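Local coordinates for protein Rubredoxin\:oxygen oxidoreductase (Desulfovibrio gigas, PDB 1E5D) that catalyses the four-electron reduction of dioxygen to two water molecules, using flavin mononucleotide and a diiron centre, at residues R21-Y26 / R191-N196; P120-V123 / G127-L130; M287-K290 / Q296-S299. One frame throughout, in Å; residues are numbered along the deposited sequence.

Overall arrangement
Contacts 1 and 2 belong to the metallo-beta-lactamase part of the chain, contact 3 to the flavodoxin part. The two segments of contact 1 lie far apart in sequence, and both segments of contact 2 fall between them; contact 3 follows later. Contact 1 is central and lines the oxygen pocket. Contact 2 lies at the surface, its centre about 30 Å from that of contact 1, where the chain passes from one lactamase sheet to the other. Contacts 1 and 3 have centres about 13 Å apart and touch where helix 183-198 meets helix 294-302, joining the diiron-bearing part to the flavin-binding part. Contacts 2 and 3 are about 43 Å apart, centre to centre.

Contact 1: R21-Y26 / R191-N196; sequences RDFHGY and REYYAN. With OXY (oxygen molecule), chain E.
The ring edge of Tyr26 is set against a helix carbonyl, CE2 lying 3.0 Å from Asn196 O, and Phe23 CE2 meets the edge of the Tyr193 ring at CE1. Beside these modest direct contacts lies a bound oxygen molecule. Tyr193 CG is anti to the backbone N (chi1 -174°), which sends the phenol toward it, and OH gives a weak hydrogen bond to O1 at 3.3 Å. Tyr26 OH stands 3.6 Å from O2, and His24 brings its imidazole edge to the same end, with ND1 3.7 Å from O2.

A water joins the segments: it donates to Tyr193 O and is hydrogen-bonded to Tyr26 OH. Long phenols suit both places, since their rings pack while their hydroxyls reach water or oxygen. In the second shell an Asx motif shapes the turn, Gly25 N donating to Asp22 OD1 at 2.8 Å. At the backbone angles of Gly25 (84°/-15°) a CB would jam against His24 O, which calls for glycine. His24 also meets Tyr35 OH through NE2 and Trp263 of the second subunit, and Tyr26 touches a flavin, consistent with electron transfer across the dimer to the diiron centre.

Asn196 ND2 donates in the carbonyl plane to Glu192 O, while its OD1 is held by Tyr328 OH. Tyr193 also packs on Asp165, a diiron ligand. Helix 183-198 packs on helix 233-248 through Tyr193 and Tyr194 and on helix 294-302 through Glu192 and Asn196, and Phe23 of the short strand 22-23 rests on strand 33-40.

Contact 2: P120-V123 / G127-L130; sequences PVQV and GETL
Gln122 and Glu128 face one another where the metallo-beta-lactamase fold, a sandwich of two sheets flanked by helices, sends its chain from one sheet to the other. Strand 121-124 is the last strand of the seven-stranded sheet, and 129-131 is an outermost strand of the six-stranded one. They do not pair: the nearest CA atoms, those of Val123 and Glu128, are 10.0 Å apart.

Polar side chains approach across that gap without bonding. Glu128 projects CG anti to its backbone N (chi1 175°) and stays extended beyond, carrying its carboxylate toward the other strand; the bent Gln122 chain meets it at about a right angle. Amide and carboxylate planes differ by 33°, and Gln122 NE2 stays 4.1 Å from Glu128 OE2, too far for a hydrogen bond. Long polar residues fit this surface position, where they can span the distance and still meet water.

Apolar side chains pack on neighbouring elements rather than on each other. Val121 and Val123 lean on helix 104-114, their branched side chains suiting an extended strand against a helix. Leu130 touches Phe101 of the first sheet as well as Val137 and Phe139 of its own, and so spans the two sheets.

Backbone bonds tie the strands to their own sheets, Gln122 to Ile100 and Leu130 to Val137. The side-chain hydrogen bonds are local. Glu128 OE1 accepts from Lys125 N in the connecting loop, its OE2 lying 4.4 Å from Val123 O, and Gln122 NE2 makes a weak bond to that same Val123 O at 3.4 Å.

Contact 3: M287-K290 / Q296-S299; sequences MWCK and QIMS
Beside the Met287–Ile297 packing that joins strand to helix, the ammonium NZ of Lys290 is gripped twice, by a salt bridge to Asp260 OD1, which also accepts from Trp288 NE1, and by a hydrogen bond to Gly25 O of the second subunit. Lysine suits this place because its long chain can carry a charge from the strand end to the subunit boundary.

Between the segments themselves the contact is apolar. Met287 and Ile297 run past each other in opposite directions. With CG anti to the carbonyl carbon (chi1 -47°), Met287 reaches toward the helix, and a bend at chi3 (80°) folds its methyl in: CE lies 3.9 Å from Ile297 CA and 4.0 Å from Gln296 O. Its SD packs alongside the branch, 4.0 Å from Ile297 CG1, and further back along the same chain Met287 CB is 4.1 Å from that CG1. The isoleucine branch is thus met along the length of the methionine, from CB through SD to the methyl. The flexible thioether can follow the helix surface, and the beta-branched isoleucine offers it a broad apolar flank. Cys289 extends the patch, SG meeting the end of the isoleucine at CD1, 4.3 Å away; a small, apolar thiol suits this buried place at the strand end, where it also touches Phe258.

The topology is that of a beta-alpha-beta crossover in a flavodoxin-like fold. Strand 283-288 is an edge of the parallel sheet, and helix 294-302 crosses strand 254-259, with Ile297 on Phe258, before the chain enters strand 306-310. Ile297 and Cys289 also touch Thr325 of helix 320-331, while Met298 and Ser299 meet helix 183-198 of the lactamase part.

Contact 1: R21-Y26 / R191-N196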
loop_
_atom_site.group_PDB
_atom_site.type_symbol
_atom_site.label_atom_id
_atom_site.label_comp_id
_atom_site.label_asym_id
_atom_site.label_seq_id
_atom_site.Cartn_x
_atom_site.Cartn_y
_atom_site.Cartn_z
ATOM N N ARG A 21 12.769 -5.946 -10.777
ATOM C CA ARG A 21 12.716 -5.520 -9.374
ATOM C C ARG A 21 11.305 -5.808 -8.869
ATOM O O ARG A 21 11.146 -6.468 -7.844
ATOM C CB ARG A 21 13.124 -4.066 -9.211
ATOM C CG ARG A 21 14.568 -3.802 -9.622
ATOM C CD ARG A 21 15.523 -4.325 -8.547
ATOM N NE ARG A 21 16.884 -3.881 -8.834
ATOM C CZ ARG A 21 17.693 -4.447 -9.719
ATOM N NH1 ARG A 21 17.302 -5.503 -10.425
ATOM N NH2 ARG A 21 18.909 -3.950 -9.897
ATOM N N ASP A 22 10.328 -5.316 -9.618
ATOM C CA ASP A 22 8.943 -5.726 -9.422
ATOM C C ASP A 22 8.829 -7.156 -9.959
ATOM O O ASP A 22 8.753 -7.354 -11.170
ATOM C CB ASP A 22 7.951 -4.799 -10.107
ATOM C CG ASP A 22 6.511 -5.265 -10.110
ATOM O OD1 ASP A 22 6.173 -6.362 -9.619
ATOM O OD2 ASP A 22 5.643 -4.518 -10.628
ATOM N N PHE A 23 8.825 -8.123 -9.054
ATOM C CA PHE A 23 8.700 -9.524 -9.432
ATOM C C PHE A 23 7.231 -9.934 -9.478
ATOM O O PHE A 23 6.572 -10.118 -8.453
ATOM C CB PHE A 23 9.486 -10.415 -8.463
ATOM C CG PHE A 23 9.766 -11.800 -9.021
ATOM C CD1 PHE A 23 10.700 -11.980 -10.028
ATOM C CD2 PHE A 23 9.088 -12.903 -8.533
ATOM C CE1 PHE A 23 10.964 -13.232 -10.556
ATOM C CE2 PHE A 23 9.343 -14.162 -9.053
ATOM C CZ PHE A 23 10.278 -14.325 -10.060
ATOM N N HIS A 24 6.732 -10.055 -10.695
ATOM C CA HIS A 24 5.394 -10.527 -11.006
ATOM C C HIS A 24 4.276 -9.833 -10.253
ATOM O O HIS A 24 3.220 -10.432 -10.046
ATOM C CB HIS A 24 5.338 -12.046 -10.730
ATOM C CG HIS A 24 6.369 -12.744 -11.568
ATOM N ND1 HIS A 24 6.831 -14.013 -11.316
ATOM C CD2 HIS A 24 7.027 -12.316 -12.667
ATOM C CE1 HIS A 24 7.727 -14.347 -12.227
ATOM N NE2 HIS A 24 7.867 -13.328 -13.060
ATOM N N GLY A 25 4.468 -8.580 -9.864
ATOM C CA GLY A 25 3.394 -7.805 -9.278
ATOM C C GLY A 25 3.194 -8.001 -7.801
ATOM O O GLY A 25 2.496 -7.204 -7.160
ATOM N N TYR A 26 3.768 -9.043 -7.189
ATOM C CA TYR A 26 3.426 -9.234 -5.769
ATOM C C TYR A 26 4.630 -9.026 -4.866
ATOM O O TYR A 26 4.445 -8.582 -3.730
ATOM C CB TYR A 26 2.775 -10.604 -5.550
ATOM C CG TYR A 26 3.684 -11.807 -5.649
ATOM C CD1 TYR A 26 3.924 -12.425 -6.869
ATOM C CD2 TYR A 26 4.315 -12.342 -4.529
ATOM C CE1 TYR A 26 4.754 -13.527 -6.965
ATOM C CE2 TYR A 26 5.149 -13.440 -4.608
ATOM C CZ TYR A 26 5.364 -14.030 -5.838
ATOM O OH TYR A 26 6.191 -15.126 -5.954
ATOM N N ARG A 191 14.976 -18.041 1.232
ATOM C CA ARG A 191 13.954 -17.729 2.229
ATOM C C ARG A 191 13.070 -16.613 1.687
ATOM O O ARG A 191 11.844 -16.689 1.791
ATOM C CB ARG A 191 14.621 -17.379 3.550
ATOM C CG ARG A 191 13.815 -16.570 4.545
ATOM C CD ARG A 191 14.485 -16.543 5.921
ATOM N NE ARG A 191 13.814 -17.470 6.836
ATOM C CZ ARG A 191 14.390 -18.518 7.405
ATOM N NH1 ARG A 191 15.668 -18.779 7.159
ATOM N NH2 ARG A 191 13.689 -19.296 8.215
ATOM N N GLU A 192 13.699 -15.595 1.091
ATOM C CA GLU A 192 12.903 -14.480 0.581
ATOM C C GLU A 192 11.903 -15.004 -0.441
ATOM O O GLU A 192 10.751 -14.597 -0.505
ATOM C CB GLU A 192 13.777 -13.399 -0.040
ATOM C CG GLU A 192 14.646 -12.671 0.977
ATOM C CD GLU A 192 15.356 -11.472 0.372
ATOM O OE1 GLU A 192 15.380 -11.394 -0.877
ATOM O OE2 GLU A 192 15.869 -10.635 1.150
ATOM N N TYR A 193 12.400 -15.942 -1.242
ATOM C CA TYR A 193 11.519 -16.563 -2.219
ATOM C C TYR A 193 10.446 -17.383 -1.514
ATOM O O TYR A 193 9.251 -17.214 -1.774
ATOM C CB TYR A 193 12.328 -17.424 -3.199
ATOM C CG TYR A 193 11.400 -17.929 -4.288
ATOM C CD1 TYR A 193 11.070 -17.107 -5.355
ATOM C CD2 TYR A 193 10.854 -19.204 -4.235
ATOM C CE1 TYR A 193 10.222 -17.557 -6.349
ATOM C CE2 TYR A 193 10.002 -19.659 -5.227
ATOM C CZ TYR A 193 9.693 -18.829 -6.279
ATOM O OH TYR A 193 8.847 -19.262 -7.272
ATOM N N TYR A 194 10.842 -18.274 -0.604
ATOM C CA TYR A 194 9.852 -19.083 0.095
ATOM C C TYR A 194 8.821 -18.210 0.807
ATOM O O TYR A 194 7.616 -18.437 0.682
ATOM C CB TYR A 194 10.491 -20.025 1.137
ATOM C CG TYR A 194 9.503 -21.037 1.679
ATOM C CD1 TYR A 194 9.332 -22.252 1.027
ATOM C CD2 TYR A 194 8.739 -20.806 2.818
ATOM C CE1 TYR A 194 8.436 -23.192 1.500
ATOM C CE2 TYR A 194 7.840 -21.735 3.297
ATOM C CZ TYR A 194 7.691 -22.934 2.633
ATOM O OH TYR A 194 6.799 -23.877 3.090
ATOM N N ALA A 195 9.317 -17.258 1.588
ATOM C CA ALA A 195 8.448 -16.506 2.487
ATOM C C ALA A 195 7.331 -15.780 1.750
ATOM O O ALA A 195 6.238 -15.639 2.309
ATOM C CB ALA A 195 9.268 -15.513 3.308
ATOM N N ASN A 196 7.611 -15.336 0.526
ATOM C CA ASN A 196 6.625 -14.535 -0.200
ATOM C C ASN A 196 5.803 -15.275 -1.232
ATOM O O ASN A 196 4.936 -14.642 -1.850
ATOM C CB ASN A 196 7.349 -13.355 -0.873
ATOM C CG ASN A 196 7.693 -12.345 0.215
ATOM O OD1 ASN A 196 6.825 -11.576 0.632
ATOM N ND2 ASN A 196 8.943 -12.394 0.652
HETATM O O1 OXY E . 6.976 -17.723 -9.486
HETATM O O2 OXY E . 6.216 -16.916 -9.027
HETATM O O HOH W 1 7.975 -14.840 -3.520
#

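Contact 2: P120-V123 / G127-L130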
loop_
_atom_site.group_PDB
_atom_site.type_symbol
_atom_site.label_atom_id
_atom_site.label_comp_id
_atom_site.label_asym_id
_atom_site.label_seq_id
_atom_site.Cartn_x
_atom_site.Cartn_y
_atom_site.Cartn_z
ATOM N N PRO A 120 -1.107 -31.134 -29.024
ATOM C CA PRO A 120 -0.948 -32.527 -28.587
ATOM C C PRO A 120 -0.662 -32.599 -27.093
ATOM O O PRO A 120 0.383 -33.088 -26.666
ATOM C CB PRO A 120 0.275 -33.008 -29.361
ATOM C CG PRO A 120 1.064 -31.769 -29.610
ATOM C CD PRO A 120 0.068 -30.655 -29.757
ATOM N N VAL A 121 -1.606 -32.105 -26.296
ATOM C CA VAL A 121 -1.467 -32.169 -24.849
ATOM C C VAL A 121 -1.721 -33.589 -24.357
ATOM O O VAL A 121 -2.663 -34.256 -24.773
ATOM C CB VAL A 121 -2.430 -31.192 -24.154
ATOM C CG1 VAL A 121 -2.331 -31.303 -22.643
ATOM C CG2 VAL A 121 -2.142 -29.770 -24.614
ATOM N N GLN A 122 -0.864 -34.057 -23.465
ATOM C CA GLN A 122 -1.020 -35.375 -22.875
ATOM C C GLN A 122 -0.749 -35.262 -21.378
ATOM O O GLN A 122 0.337 -34.871 -20.969
ATOM C CB GLN A 122 -0.082 -36.401 -23.506
ATOM C CG GLN A 122 -0.652 -37.809 -23.540
ATOM C CD GLN A 122 0.268 -38.874 -22.984
ATOM O OE1 GLN A 122 1.068 -39.466 -23.710
ATOM N NE2 GLN A 122 0.165 -39.137 -21.684
ATOM N N VAL A 123 -1.755 -35.590 -20.588
ATOM C CA VAL A 123 -1.695 -35.513 -19.141
ATOM C C VAL A 123 -0.861 -36.634 -18.538
ATOM O O VAL A 123 -1.109 -37.805 -18.830
ATOM C CB VAL A 123 -3.123 -35.587 -18.552
ATOM C CG1 VAL A 123 -3.091 -35.803 -17.047
ATOM C CG2 VAL A 123 -3.875 -34.323 -18.936
ATOM N N GLY A 127 3.737 -40.004 -10.363
ATOM C CA GLY A 127 4.487 -41.249 -10.333
ATOM C C GLY A 127 4.668 -41.856 -11.708
ATOM O O GLY A 127 5.463 -42.775 -11.915
ATOM N N GLU A 128 3.937 -41.354 -12.702
ATOM C CA GLU A 128 4.098 -41.919 -14.047
ATOM C C GLU A 128 5.523 -41.699 -14.538
ATOM O O GLU A 128 6.177 -40.719 -14.184
ATOM C CB GLU A 128 3.087 -41.312 -14.999
ATOM C CG GLU A 128 3.157 -41.682 -16.467
ATOM C CD GLU A 128 1.869 -41.267 -17.176
ATOM O OE1 GLU A 128 0.819 -41.215 -16.494
ATOM O OE2 GLU A 128 1.876 -40.978 -18.391
ATOM N N THR A 129 5.984 -42.643 -15.354
ATOM C CA THR A 129 7.272 -42.509 -16.009
ATOM C C THR A 129 7.079 -42.380 -17.522
ATOM O O THR A 129 6.018 -42.675 -18.061
ATOM C CB THR A 129 8.223 -43.693 -15.781
ATOM O OG1 THR A 129 7.524 -44.892 -16.139
ATOM C CG2 THR A 129 8.623 -43.783 -14.320
ATOM N N LEU A 130 8.155 -41.924 -18.147
ATOM C CA LEU A 130 8.172 -41.667 -19.578
ATOM C C LEU A 130 9.564 -41.952 -20.123
ATOM O O LEU A 130 10.554 -41.385 -19.659
ATOM C CB LEU A 130 7.772 -40.222 -19.864
ATOM C CG LEU A 130 7.870 -39.754 -21.314
ATOM C CD1 LEU A 130 6.732 -40.344 -22.129
ATOM C CD2 LEU A 130 7.853 -38.233 -21.407
#

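Contact 3: M287-K290 / Q296-S299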
loop_
_atom_site.group_PDB
_atom_site.type_symbol
_atom_site.label_atom_id
_atom_site.label_comp_id
_atom_site.label_asym_id
_atom_site.label_seq_id
_atom_site.Cartn_x
_atom_site.Cartn_y
_atom_site.Cartn_z
ATOM N N MET A 287 10.700 -1.804 11.295
ATOM C CA MET A 287 10.491 -1.490 9.887
ATOM C C MET A 287 9.323 -0.546 9.629
ATOM O O MET A 287 8.178 -0.836 9.957
ATOM C CB MET A 287 10.280 -2.807 9.111
ATOM C CG MET A 287 11.327 -3.848 9.499
ATOM S SD MET A 287 11.091 -5.436 8.672
ATOM C CE MET A 287 11.833 -5.056 7.088
ATOM N N TRP A 288 9.622 0.589 9.018
ATOM C CA TRP A 288 8.678 1.595 8.570
ATOM C C TRP A 288 8.027 1.212 7.249
ATOM O O TRP A 288 8.718 0.993 6.254
ATOM C CB TRP A 288 9.428 2.918 8.423
ATOM C CG TRP A 288 8.582 4.115 8.146
ATOM C CD1 TRP A 288 7.275 4.269 8.488
ATOM C CD2 TRP A 288 8.965 5.321 7.480
ATOM N NE1 TRP A 288 6.821 5.497 8.073
ATOM C CE2 TRP A 288 7.838 6.164 7.455
ATOM C CE3 TRP A 288 10.150 5.786 6.900
ATOM C CZ2 TRP A 288 7.848 7.437 6.876
ATOM C CZ3 TRP A 288 10.161 7.045 6.328
ATOM C CH2 TRP A 288 9.020 7.863 6.317
ATOM N N CYS A 289 6.705 1.122 7.194
ATOM C CA CYS A 289 6.035 0.752 5.953
ATOM C C CYS A 289 6.293 1.724 4.814
ATOM O O CYS A 289 6.138 1.389 3.642
ATOM C CB CYS A 289 4.511 0.671 6.155
ATOM S SG CYS A 289 4.016 -0.723 7.179
ATOM N N LYS A 290 6.679 2.962 5.111
ATOM C CA LYS A 290 6.917 3.874 3.988
ATOM C C LYS A 290 8.284 3.613 3.363
ATOM O O LYS A 290 8.512 4.066 2.243
ATOM C CB LYS A 290 6.814 5.323 4.444
ATOM C CG LYS A 290 5.682 6.125 3.845
ATOM C CD LYS A 290 4.479 6.208 4.757
ATOM C CE LYS A 290 3.846 7.591 4.706
ATOM N NZ LYS A 290 3.411 8.006 6.073
ATOM N N GLN A 296 9.432 -7.365 1.946
ATOM C CA GLN A 296 10.579 -7.268 2.834
ATOM C C GLN A 296 10.199 -7.577 4.279
ATOM O O GLN A 296 10.860 -8.321 4.987
ATOM C CB GLN A 296 11.186 -5.863 2.848
ATOM C CG GLN A 296 12.547 -5.721 2.189
ATOM C CD GLN A 296 12.473 -4.691 1.073
ATOM O OE1 GLN A 296 12.937 -3.561 1.203
ATOM N NE2 GLN A 296 11.858 -5.102 -0.033
ATOM N N ILE A 297 9.102 -6.942 4.696
ATOM C CA ILE A 297 8.666 -7.178 6.071
ATOM C C ILE A 297 8.382 -8.664 6.242
ATOM O O ILE A 297 8.713 -9.282 7.251
ATOM C CB ILE A 297 7.443 -6.312 6.400
ATOM C CG1 ILE A 297 7.800 -4.826 6.494
ATOM C CG2 ILE A 297 6.754 -6.804 7.663
ATOM C CD1 ILE A 297 6.683 -3.876 6.147
ATOM N N MET A 298 7.771 -9.242 5.210
ATOM C CA MET A 298 7.430 -10.660 5.278
ATOM C C MET A 298 8.682 -11.506 5.452
ATOM O O MET A 298 8.722 -12.447 6.235
ATOM C CB MET A 298 6.669 -11.093 4.024
ATOM C CG MET A 298 6.285 -12.565 4.010
ATOM S SD MET A 298 5.143 -12.963 5.360
ATOM C CE MET A 298 5.499 -14.710 5.567
ATOM N N SER A 299 9.725 -11.159 4.702
ATOM C CA SER A 299 10.928 -11.985 4.771
ATOM C C SER A 299 11.479 -11.967 6.187
ATOM O O SER A 299 11.960 -12.982 6.684
ATOM C CB SER A 299 11.998 -11.510 3.786
ATOM O OG SER A 299 11.499 -11.551 2.455
#